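Local coordinates for N-acetylmuramoyl-L-alanine amidase (Peptoclostridium difficile, PDB 4RN7), which probably cleaves, as a zinc-dependent amidase domain of a longer membrane protein, the bond between N-acetylmuramoyl groups and L-alanine in cell-wall peptidoglycan, at residues A[132-135]-A[136-139]; A[62-65]-A[66-70]; A[157-160]-A[161-164]; A[113-116]-A[117-121]. All blocks are in the same frame, centred on the assembly; numbering follows the deposited sequence.

Contact 1 of 4, residues A[132-135]-A[136-139]; sequences NNFE and VLRE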
loop_
_atom_site.group_PDB
_atom_site.type_symbol
_atom_site.label_atom_id
_atom_site.label_comp_id
_atom_site.label_asym_id
_atom_site.label_seq_id
_atom_site.Cartn_x
_atom_site.Cartn_y
_atom_site.Cartn_z
ATOM N N ASN A 132 -4.234 -11.045 7.144
ATOM C CA ASN A 132 -3.861 -10.269 8.316
ATOM C C ASN A 132 -5.060 -9.502 8.847
ATOM O O ASN A 132 -5.802 -8.894 8.077
ATOM C CB ASN A 132 -2.734 -9.294 7.983
ATOM C CG ASN A 132 -2.110 -8.679 9.224
ATOM O OD1 ASN A 132 -2.704 -7.816 9.872
ATOM N ND2 ASN A 132 -0.900 -9.122 9.560
ATOM N N ASN A 133 -5.230 -9.515 10.164
ATOM C CA ASN A 133 -6.396 -8.894 10.789
ATOM C C ASN A 133 -6.259 -7.390 11.066
ATOM O O ASN A 133 -7.040 -6.832 11.845
ATOM C CB ASN A 133 -6.732 -9.627 12.089
ATOM C CG ASN A 133 -8.224 -9.683 12.364
ATOM O OD1 ASN A 133 -9.033 -9.802 11.444
ATOM N ND2 ASN A 133 -8.594 -9.600 13.638
ATOM N N PHE A 134 -5.280 -6.745 10.432
ATOM C CA PHE A 134 -5.050 -5.301 10.569
ATOM C C PHE A 134 -6.360 -4.516 10.475
ATOM O O PHE A 134 -7.138 -4.704 9.534
ATOM C CB PHE A 134 -4.076 -4.841 9.481
ATOM C CG PHE A 134 -3.630 -3.405 9.610
ATOM C CD1 PHE A 134 -2.900 -2.983 10.722
ATOM C CD2 PHE A 134 -3.901 -2.489 8.601
ATOM C CE1 PHE A 134 -2.469 -1.665 10.831
ATOM C CE2 PHE A 134 -3.468 -1.162 8.699
ATOM C CZ PHE A 134 -2.756 -0.754 9.816
ATOM N N GLU A 135 -6.606 -3.650 11.457
ATOM C CA GLU A 135 -7.915 -3.009 11.611
ATOM C C GLU A 135 -8.410 -2.297 10.345
ATOM O O GLU A 135 -9.602 -2.382 10.013
ATOM C CB GLU A 135 -7.918 -2.053 12.812
ATOM C CG GLU A 135 -9.279 -1.398 13.067
ATOM C CD GLU A 135 -9.343 -0.625 14.369
ATOM O OE1 GLU A 135 -8.328 -0.557 15.091
ATOM O OE2 GLU A 135 -10.427 -0.090 14.673
ATOM N N VAL A 136 -7.505 -1.628 9.631
ATOM C CA VAL A 136 -7.905 -0.914 8.416
ATOM C C VAL A 136 -8.476 -1.867 7.364
ATOM O O VAL A 136 -9.433 -1.527 6.656
ATOM C CB VAL A 136 -6.767 -0.056 7.834
ATOM C CG1 VAL A 136 -7.230 0.683 6.594
ATOM C CG2 VAL A 136 -6.286 0.949 8.870
ATOM N N LEU A 137 -7.914 -3.072 7.283
ATOM C CA LEU A 137 -8.428 -4.083 6.374
ATOM C C LEU A 137 -9.716 -4.674 6.926
ATOM O O LEU A 137 -10.701 -4.850 6.199
ATOM C CB LEU A 137 -7.403 -5.208 6.195
ATOM C CG LEU A 137 -6.022 -4.792 5.681
ATOM C CD1 LEU A 137 -5.121 -6.015 5.499
ATOM C CD2 LEU A 137 -6.139 -4.020 4.380
ATOM N N ARG A 138 -9.688 -4.997 8.216
ATOM C CA ARG A 138 -10.793 -5.686 8.868
ATOM C C ARG A 138 -12.092 -4.888 8.856
ATOM O O ARG A 138 -13.171 -5.453 8.627
ATOM C CB ARG A 138 -10.404 -6.037 10.304
ATOM C CG ARG A 138 -11.432 -6.886 11.021
ATOM C CD ARG A 138 -11.073 -7.083 12.480
ATOM N NE ARG A 138 -11.192 -5.840 13.236
ATOM C CZ ARG A 138 -10.197 -5.287 13.923
ATOM N NH1 ARG A 138 -9.006 -5.869 13.953
ATOM N NH2 ARG A 138 -10.391 -4.154 14.584
ATOM N N GLU A 139 -11.990 -3.581 9.092
ATOM C CA GLU A 139 -13.176 -2.753 9.276
ATOM C C GLU A 139 -13.572 -1.939 8.044
ATOM O O GLU A 139 -14.569 -1.218 8.081
ATOM C CB GLU A 139 -13.008 -1.831 10.490
ATOM C CG GLU A 139 -12.704 -2.566 11.797
ATOM C CD GLU A 139 -13.845 -3.439 12.274
ATOM O OE1 GLU A 139 -14.985 -3.251 11.805
ATOM O OE2 GLU A 139 -13.604 -4.322 13.123
#
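At the N-terminus of helix 135-139, which follows strand 126-131 beside the zinc site, Phe134 is the N-cap and its carbonyl opens the helix. Phe134 O takes Arg138 N at 2.9 Å, in the carbonyl plane and nearly straight (164°); Leu137 N adds a weak bond to the same oxygen. Asn132 OD1 accepts from Phe134 N at 2.8 Å, on a lone pair, closing an Asx turn. With CG anti to the backbone N (chi1 -173°), the Phe134 ring runs alongside Val136, CE2 lying 3.5 Å from Val136 CG2, and it also meets the ring of the zinc ligand His82. Arg138 folds back over the turn through its bend at chi3. One face of its guanidinium lies over Glu135 CA, Arg138 NH2 passes 3.3 Å from Glu135 CG, and Arg138 NH1 comes 3.0 Å from Asn133 O. At its edge, Arg138 NE makes a salt bridge of 2.9 Å with Glu139 OE2, in the guanidinium plane but on the anti side of the carboxylate and tilted 29° out of the carboxylate plane. With Glu135 OE2 4.1 Å from Arg138 NH2, beyond a salt bridge, Glu139 probably balances most of the arginine charge and limits rotation of the guanidinium.

Contact 2 of 4, residues A[62-65]-A[66-70]; sequences SLKD and RAILA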
loop_
_atom_site.group_PDB
_atom_site.type_symbol
_atom_site.label_atom_id
_atom_site.label_comp_id
_atom_site.label_asym_id
_atom_site.label_seq_id
_atom_site.Cartn_x
_atom_site.Cartn_y
_atom_site.Cartn_z
ATOM N N SER A 62 -5.818 7.778 13.227
ATOM C CA SER A 62 -6.006 6.486 13.900
ATOM C C SER A 62 -6.457 5.395 12.923
ATOM O O SER A 62 -6.957 5.701 11.839
ATOM C CB SER A 62 -7.016 6.606 15.034
ATOM O OG SER A 62 -8.339 6.727 14.537
ATOM N N LEU A 63 -6.280 4.125 13.291
ATOM C CA LEU A 63 -6.701 3.035 12.406
ATOM C C LEU A 63 -8.213 3.064 12.190
ATOM O O LEU A 63 -8.684 2.889 11.062
ATOM C CB LEU A 63 -6.285 1.671 12.972
ATOM C CG LEU A 63 -4.785 1.511 13.182
ATOM C CD1 LEU A 63 -4.457 0.118 13.711
ATOM C CD2 LEU A 63 -4.065 1.781 11.880
ATOM N N LYS A 64 -8.956 3.290 13.272
ATOM C CA LYS A 64 -10.408 3.380 13.207
ATOM C C LYS A 64 -10.806 4.462 12.208
ATOM O O LYS A 64 -11.664 4.243 11.348
ATOM C CB LYS A 64 -10.989 3.687 14.586
ATOM C CG LYS A 64 -12.505 3.855 14.596
ATOM C CD LYS A 64 -13.027 4.040 16.005
ATOM C CE LYS A 64 -14.545 4.124 16.019
ATOM N NZ LYS A 64 -15.063 4.412 17.375
ATOM N N ASP A 65 -10.159 5.621 12.303
ATOM C CA ASP A 65 -10.484 6.734 11.415
ATOM C C ASP A 65 -10.199 6.420 9.943
ATOM O O ASP A 65 -10.954 6.846 9.071
ATOM C CB ASP A 65 -9.771 8.020 11.852
ATOM C CG ASP A 65 -10.478 8.725 13.001
ATOM O OD1 ASP A 65 -11.513 8.210 13.493
ATOM O OD2 ASP A 65 -10.008 9.809 13.431
ATOM N N ARG A 66 -9.119 5.689 9.652
ATOM C CA ARG A 66 -8.816 5.349 8.261
ATOM C C ARG A 66 -9.917 4.499 7.643
ATOM O O ARG A 66 -10.323 4.732 6.501
ATOM C CB ARG A 66 -7.463 4.639 8.147
ATOM C CG ARG A 66 -6.311 5.541 8.543
ATOM C CD ARG A 66 -5.022 4.781 8.816
ATOM N NE ARG A 66 -4.038 5.652 9.464
ATOM C CZ ARG A 66 -2.957 6.153 8.864
ATOM N NH1 ARG A 66 -2.694 5.868 7.591
ATOM N NH2 ARG A 66 -2.132 6.941 9.550
ATOM N N ALA A 67 -10.414 3.525 8.401
ATOM C CA ALA A 67 -11.484 2.670 7.895
ATOM C C ALA A 67 -12.767 3.481 7.733
ATOM O O ALA A 67 -13.520 3.289 6.780
ATOM C CB ALA A 67 -11.708 1.474 8.819
ATOM N N ILE A 68 -13.015 4.402 8.656
ATOM C CA ILE A 68 -14.184 5.262 8.536
ATOM C C ILE A 68 -14.087 6.123 7.276
ATOM O O ILE A 68 -15.042 6.192 6.496
ATOM C CB ILE A 68 -14.375 6.140 9.784
ATOM C CG1 ILE A 68 -14.883 5.292 10.957
ATOM C CG2 ILE A 68 -15.371 7.281 9.521
ATOM C CD1 ILE A 68 -14.922 6.039 12.268
ATOM N N LEU A 69 -12.937 6.764 7.067
ATOM C CA LEU A 69 -12.737 7.589 5.876
ATOM C C LEU A 69 -12.926 6.770 4.603
ATOM O O LEU A 69 -13.605 7.216 3.680
ATOM C CB LEU A 69 -11.338 8.224 5.872
ATOM C CG LEU A 69 -11.101 9.272 6.961
ATOM C CD1 LEU A 69 -9.614 9.610 7.070
ATOM C CD2 LEU A 69 -11.951 10.527 6.714
ATOM N N ALA A 70 -12.323 5.581 4.557
ATOM C CA ALA A 70 -12.465 4.705 3.395
ATOM C C ALA A 70 -13.931 4.374 3.152
ATOM O O ALA A 70 -14.429 4.480 2.026
ATOM C CB ALA A 70 -11.640 3.411 3.571
#
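Arg66 lays its aliphatic chain along the first turn of helix 63-72, with CG 3.4 Å from Ser62 O, while its backbone N bonds to that same oxygen at 3.1 Å. The chain can follow the turn because CG stands beside the backbone N (chi1 -65°) and the run from CG to NE is extended. Leu63 touches the arginine more loosely, its CD2 4.4 Å from Arg66 CD. On the outer side of the helix, Ile68 CD1 crosses the stem of Lys64, 4.0 Å from Lys64 CG, and Ile68 CG1 rests 3.4 Å from Lys64 O. Leu69 instead packs on backbone, its CG 3.2 Å from Asp65 O, the oxygen that accepts Leu69 N at 2.8 Å in a nearly straight bond (169°).

Behind these contacts stands the start of the helix. Ser62 is the N-cap, and its OG accepts from Asp65 N at 3.1 Å, tying up an amide that has no earlier turn to bond to. Farther out, the guanidinium of Arg66 is held by Asp9 in a salt bridge through NH1, which also reaches Pro10 O; NE bonds to Ile61 O, and NH2 to the backbone O of the zinc ligand His12. Arg66 therefore fastens the buried side of the helix to strand 4-10 and the loop that carries this ligand, and probably helps position it as a second-shell residue. Overall this is a serine-capped helix N-terminus, packed against the sheet of the amidase domain beside its zinc site.

Contact 3 of 4, residues A[157-160]-A[161-164]; sequences EEQK and IINE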
loop_
_atom_site.group_PDB
_atom_site.type_symbol
_atom_site.label_atom_id
_atom_site.label_comp_id
_atom_site.label_asym_id
_atom_site.label_seq_id
_atom_site.Cartn_x
_atom_site.Cartn_y
_atom_site.Cartn_z
ATOM N N GLU A 157 17.389 -2.853 1.416
ATOM C CA GLU A 157 16.020 -2.548 1.025
ATOM C C GLU A 157 15.783 -1.053 1.180
ATOM O O GLU A 157 15.109 -0.426 0.362
ATOM C CB GLU A 157 15.032 -3.267 1.940
ATOM C CG GLU A 157 15.023 -4.764 1.841
ATOM C CD GLU A 157 14.181 -5.236 0.692
ATOM O OE1 GLU A 157 12.946 -5.349 0.867
ATOM O OE2 GLU A 157 14.762 -5.483 -0.384
ATOM N N GLU A 158 16.326 -0.494 2.255
ATOM C CA GLU A 158 16.202 0.937 2.500
ATOM C C GLU A 158 16.787 1.742 1.326
ATOM O O GLU A 158 16.195 2.734 0.906
ATOM C CB GLU A 158 16.888 1.307 3.814
ATOM C CG GLU A 158 17.007 2.811 4.038
ATOM C CD GLU A 158 17.705 3.159 5.333
ATOM O OE1 GLU A 158 18.444 2.301 5.861
ATOM O OE2 GLU A 158 17.516 4.294 5.814
ATOM N N GLN A 159 17.910 1.296 0.767
ATOM C CA GLN A 159 18.515 2.019 -0.357
ATOM C C GLN A 159 17.623 2.018 -1.596
ATOM O O GLN A 159 17.684 2.943 -2.411
ATOM C CB GLN A 159 19.894 1.460 -0.707
ATOM C CG GLN A 159 20.966 1.785 0.326
ATOM C CD GLN A 159 21.111 3.281 0.578
ATOM O OE1 GLN A 159 21.255 4.074 -0.354
ATOM N NE2 GLN A 159 21.091 3.666 1.843
ATOM N N LYS A 160 16.808 0.975 -1.741
ATOM C CA LYS A 160 15.794 0.947 -2.800
ATOM C C LYS A 160 14.594 1.810 -2.454
ATOM O O LYS A 160 14.158 2.612 -3.269
ATOM C CB LYS A 160 15.322 -0.488 -3.054
ATOM C CG LYS A 160 16.410 -1.391 -3.634
ATOM C CD LYS A 160 15.893 -2.807 -3.786
ATOM C CE LYS A 160 16.931 -3.710 -4.438
ATOM N NZ LYS A 160 18.196 -3.871 -3.644
ATOM N N ILE A 161 14.046 1.611 -1.260
ATOM C CA ILE A 161 12.839 2.317 -0.820
ATOM C C ILE A 161 12.981 3.835 -0.924
ATOM O O ILE A 161 12.016 4.534 -1.263
ATOM C CB ILE A 161 12.468 1.915 0.621
ATOM C CG1 ILE A 161 12.069 0.435 0.667
ATOM C CG2 ILE A 161 11.287 2.745 1.141
ATOM C CD1 ILE A 161 12.090 -0.177 2.076
ATOM N N ILE A 162 14.175 4.356 -0.651
ATOM C CA ILE A 162 14.381 5.815 -0.700
ATOM C C ILE A 162 14.588 6.363 -2.110
ATOM O O ILE A 162 14.553 7.579 -2.326
ATOM C CB ILE A 162 15.576 6.261 0.170
ATOM C CG1 ILE A 162 16.906 5.748 -0.400
ATOM C CG2 ILE A 162 15.370 5.819 1.605
ATOM C CD1 ILE A 162 18.138 6.109 0.446
ATOM N N ASN A 163 14.808 5.465 -3.064
ATOM C CA ASN A 163 15.173 5.855 -4.424
ATOM C C ASN A 163 13.939 6.177 -5.256
ATOM O O ASN A 163 12.989 5.399 -5.299
ATOM C CB ASN A 163 15.960 4.723 -5.082
ATOM C CG ASN A 163 16.500 5.101 -6.437
ATOM O OD1 ASN A 163 15.773 5.113 -7.424
ATOM N ND2 ASN A 163 17.791 5.390 -6.496
ATOM N N GLU A 164 13.962 7.330 -5.916
ATOM C CA GLU A 164 12.789 7.842 -6.604
ATOM C C GLU A 164 12.400 6.986 -7.805
ATOM O O GLU A 164 11.217 6.815 -8.098
ATOM C CB GLU A 164 13.043 9.285 -7.037
ATOM C CG GLU A 164 13.214 10.256 -5.871
ATOM C CD GLU A 164 11.906 10.902 -5.441
ATOM O OE1 GLU A 164 10.992 11.020 -6.287
ATOM O OE2 GLU A 164 11.796 11.297 -4.259
HETATM O O HOH W 1 18.933 5.245 -3.575
#
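Gln159, in the last turn of helix 155-161, and Ile162, just past its end, lie side by side and point the same way. The bend of the glutamine at chi2 brings its amide over the tip of the isoleucine, Gln159 OE1 3.8 Å from Ile162 CD1. Ile162 holds CG1 between the backbone N and the carbonyl carbon (chi1 67°), which sets that branch 3.4 Å from Glu158 O and similarly close to Gln159 O. Ile161 turns to another side of the helix: its CG1, beside the backbone N, presses on Glu157 O at 3.2 Å, and the side chain reaches Leu31 of helix 28-44.

Glu157 O accepts Ile161 N at 2.8 Å, almost straight (171°). Ile162 N keeps the helical pattern with Glu158 O, but Asn163 N returns to Lys160 O at 2.9 Å, from 58° above the carbonyl plane. CB of Asn163 still packs on Lys160 O, while its amide leads away; a water donates to Gln159 O and accepts from Asn163 ND2, and OD1 caps Tyr166 N at the start of helix 164-185. Buried Glu157 and Glu158 turn to neighbouring parts of the fold, Glu157 OE1 to Gly94 N and Phe151 N, Glu158 to Thr23 and Ser21. A backbone bond to the third residue back and a water thus serve the ending helix, and the asparagine serves the next one.

Contact 4 of 4, residues A[113-116]-A[117-121]; sequences TVQS and TIVSY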
loop_
_atom_site.group_PDB
_atom_site.type_symbol
_atom_site.label_atom_id
_atom_site.label_comp_id
_atom_site.label_asym_id
_atom_site.label_seq_id
_atom_site.Cartn_x
_atom_site.Cartn_y
_atom_site.Cartn_z
ATOM N N THR A 113 -3.321 -10.215 -7.607
ATOM C CA THR A 113 -3.108 -9.491 -8.857
ATOM C C THR A 113 -2.089 -8.362 -8.667
ATOM O O THR A 113 -1.129 -8.246 -9.442
ATOM C CB THR A 113 -4.437 -8.960 -9.424
ATOM O OG1 THR A 113 -5.305 -10.069 -9.682
ATOM C CG2 THR A 113 -4.211 -8.196 -10.717
ATOM N N VAL A 114 -2.289 -7.553 -7.630
ATOM C CA VAL A 114 -1.352 -6.475 -7.317
ATOM C C VAL A 114 0.041 -7.029 -6.987
ATOM O O VAL A 114 1.041 -6.580 -7.554
ATOM C CB VAL A 114 -1.886 -5.573 -6.193
ATOM C CG1 VAL A 114 -0.778 -4.675 -5.641
ATOM C CG2 VAL A 114 -3.057 -4.725 -6.714
ATOM N N GLN A 115 0.105 -8.018 -6.099
ATOM C CA GLN A 115 1.393 -8.643 -5.751
ATOM C C GLN A 115 2.163 -9.179 -6.963
ATOM O O GLN A 115 3.356 -8.896 -7.122
ATOM C CB GLN A 115 1.188 -9.759 -4.722
ATOM C CG GLN A 115 2.452 -10.550 -4.391
ATOM C CD GLN A 115 3.380 -9.804 -3.451
ATOM O OE1 GLN A 115 2.972 -8.857 -2.776
ATOM N NE2 GLN A 115 4.640 -10.234 -3.399
ATOM N N SER A 116 1.492 -9.943 -7.820
ATOM C CA SER A 116 2.153 -10.490 -8.999
ATOM C C SER A 116 2.630 -9.401 -9.954
ATOM O O SER A 116 3.694 -9.520 -10.558
ATOM C CB SER A 116 1.225 -11.463 -9.721
ATOM O OG SER A 116 0.968 -12.586 -8.905
ATOM N N THR A 117 1.847 -8.335 -10.079
ATOM C CA THR A 117 2.194 -7.257 -10.994
ATOM C C THR A 117 3.403 -6.476 -10.466
ATOM O O THR A 117 4.313 -6.125 -11.232
ATOM C CB THR A 117 0.990 -6.324 -11.224
ATOM O OG1 THR A 117 -0.122 -7.103 -11.693
ATOM C CG2 THR A 117 1.332 -5.272 -12.267
ATOM N N ILE A 118 3.410 -6.217 -9.161
ATOM C CA ILE A 118 4.539 -5.554 -8.519
ATOM C C ILE A 118 5.811 -6.343 -8.815
ATOM O O ILE A 118 6.806 -5.772 -9.263
ATOM C CB ILE A 118 4.357 -5.450 -6.989
ATOM C CG1 ILE A 118 3.269 -4.442 -6.631
ATOM C CG2 ILE A 118 5.654 -5.011 -6.328
ATOM C CD1 ILE A 118 2.890 -4.477 -5.154
ATOM N N VAL A 119 5.761 -7.655 -8.595
ATOM C CA VAL A 119 6.920 -8.515 -8.839
ATOM C C VAL A 119 7.467 -8.401 -10.270
ATOM O O VAL A 119 8.677 -8.524 -10.498
ATOM C CB VAL A 119 6.603 -9.987 -8.479
ATOM C CG1 VAL A 119 7.747 -10.895 -8.865
ATOM C CG2 VAL A 119 6.331 -10.089 -6.979
ATOM N N SER A 120 6.584 -8.147 -11.232
ATOM C CA SER A 120 7.014 -8.032 -12.623
ATOM C C SER A 120 7.689 -6.690 -12.902
ATOM O O SER A 120 8.582 -6.611 -13.743
ATOM C CB SER A 120 5.840 -8.244 -13.575
ATOM O OG SER A 120 4.908 -7.185 -13.465
ATOM N N TYR A 121 7.271 -5.650 -12.189
ATOM C CA TYR A 121 7.793 -4.294 -12.385
ATOM C C TYR A 121 9.086 -3.953 -11.637
ATOM O O TYR A 121 9.960 -3.295 -12.197
ATOM C CB TYR A 121 6.706 -3.261 -12.062
ATOM C CG TYR A 121 5.803 -3.009 -13.240
ATOM C CD1 TYR A 121 4.836 -3.938 -13.608
ATOM C CD2 TYR A 121 5.929 -1.853 -13.999
ATOM C CE1 TYR A 121 4.011 -3.718 -14.700
ATOM C CE2 TYR A 121 5.110 -1.622 -15.092
ATOM C CZ TYR A 121 4.152 -2.557 -15.436
ATOM O OH TYR A 121 3.336 -2.331 -16.522
#
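Residues 113-121 form unbroken alpha-helix in the middle and end of helix 107-122, with Ile118 N to Val114 O (2.9 Å, 167°) and Val119 N to Gln115 O nearly straight, and Ser120 N to Ser116 O longer at 3.3 Å. Thr117 adds a side-chain bond: with OG1 beside the backbone N (chi1 -56°), its hydroxyl donates to Thr113 O at 2.7 Å. That oxygen also accepts Thr117 N, the two donors arriving from opposite faces of the carbonyl plane. On the sheet-facing side, Val114 CG1 lies 3.7 Å from Ile118 CD1, and both side chains pack on Ile147 of strand 144-151. Val119 CG2 sits 3.2 Å from Gln115 O and 4.0 Å from Gln115 NE2, beside an amide that reaches from the helix to the sheet: Gln115 NE2 bonds to Ile95 O and Asp126 OD1, and OE1 to Thr97 OG1. The helix is the crossover of the beta-alpha-beta unit between strands 95-99 and 126-131, and these bonds tie it to both. Thr113 O is gripped by two donors, and the one from OG1 helps hold the Thr117 rotamer, while both ends of the buried glutamine amide are hydrogen-bonded, beside the apolar Val114-Ile118 packing.

Along the chain the order is contact 2, contact 4, contact 1, contact 3, all within one amidase domain built round a mixed six-stranded sheet. Contacts 1 and 2 touch, with centres about 10 Å apart: Phe134 CZ lies 3.5 Å from Leu63 CD2, and Glu135 and Val136 also pack on Leu63, joining the starts of helices 63-72 and 135-139 beside the zinc site. Contact 4, on helix 107-122, has its centre about 26 Å from that of contact 2, across the chain's centre. Between centres, contact 3 lies about 27 and 28 Å from contacts 1 and 2 and about 18 Å from contact 4. Helices flank the sheet from both sides, with contacts 1 and 2 nearest the metal.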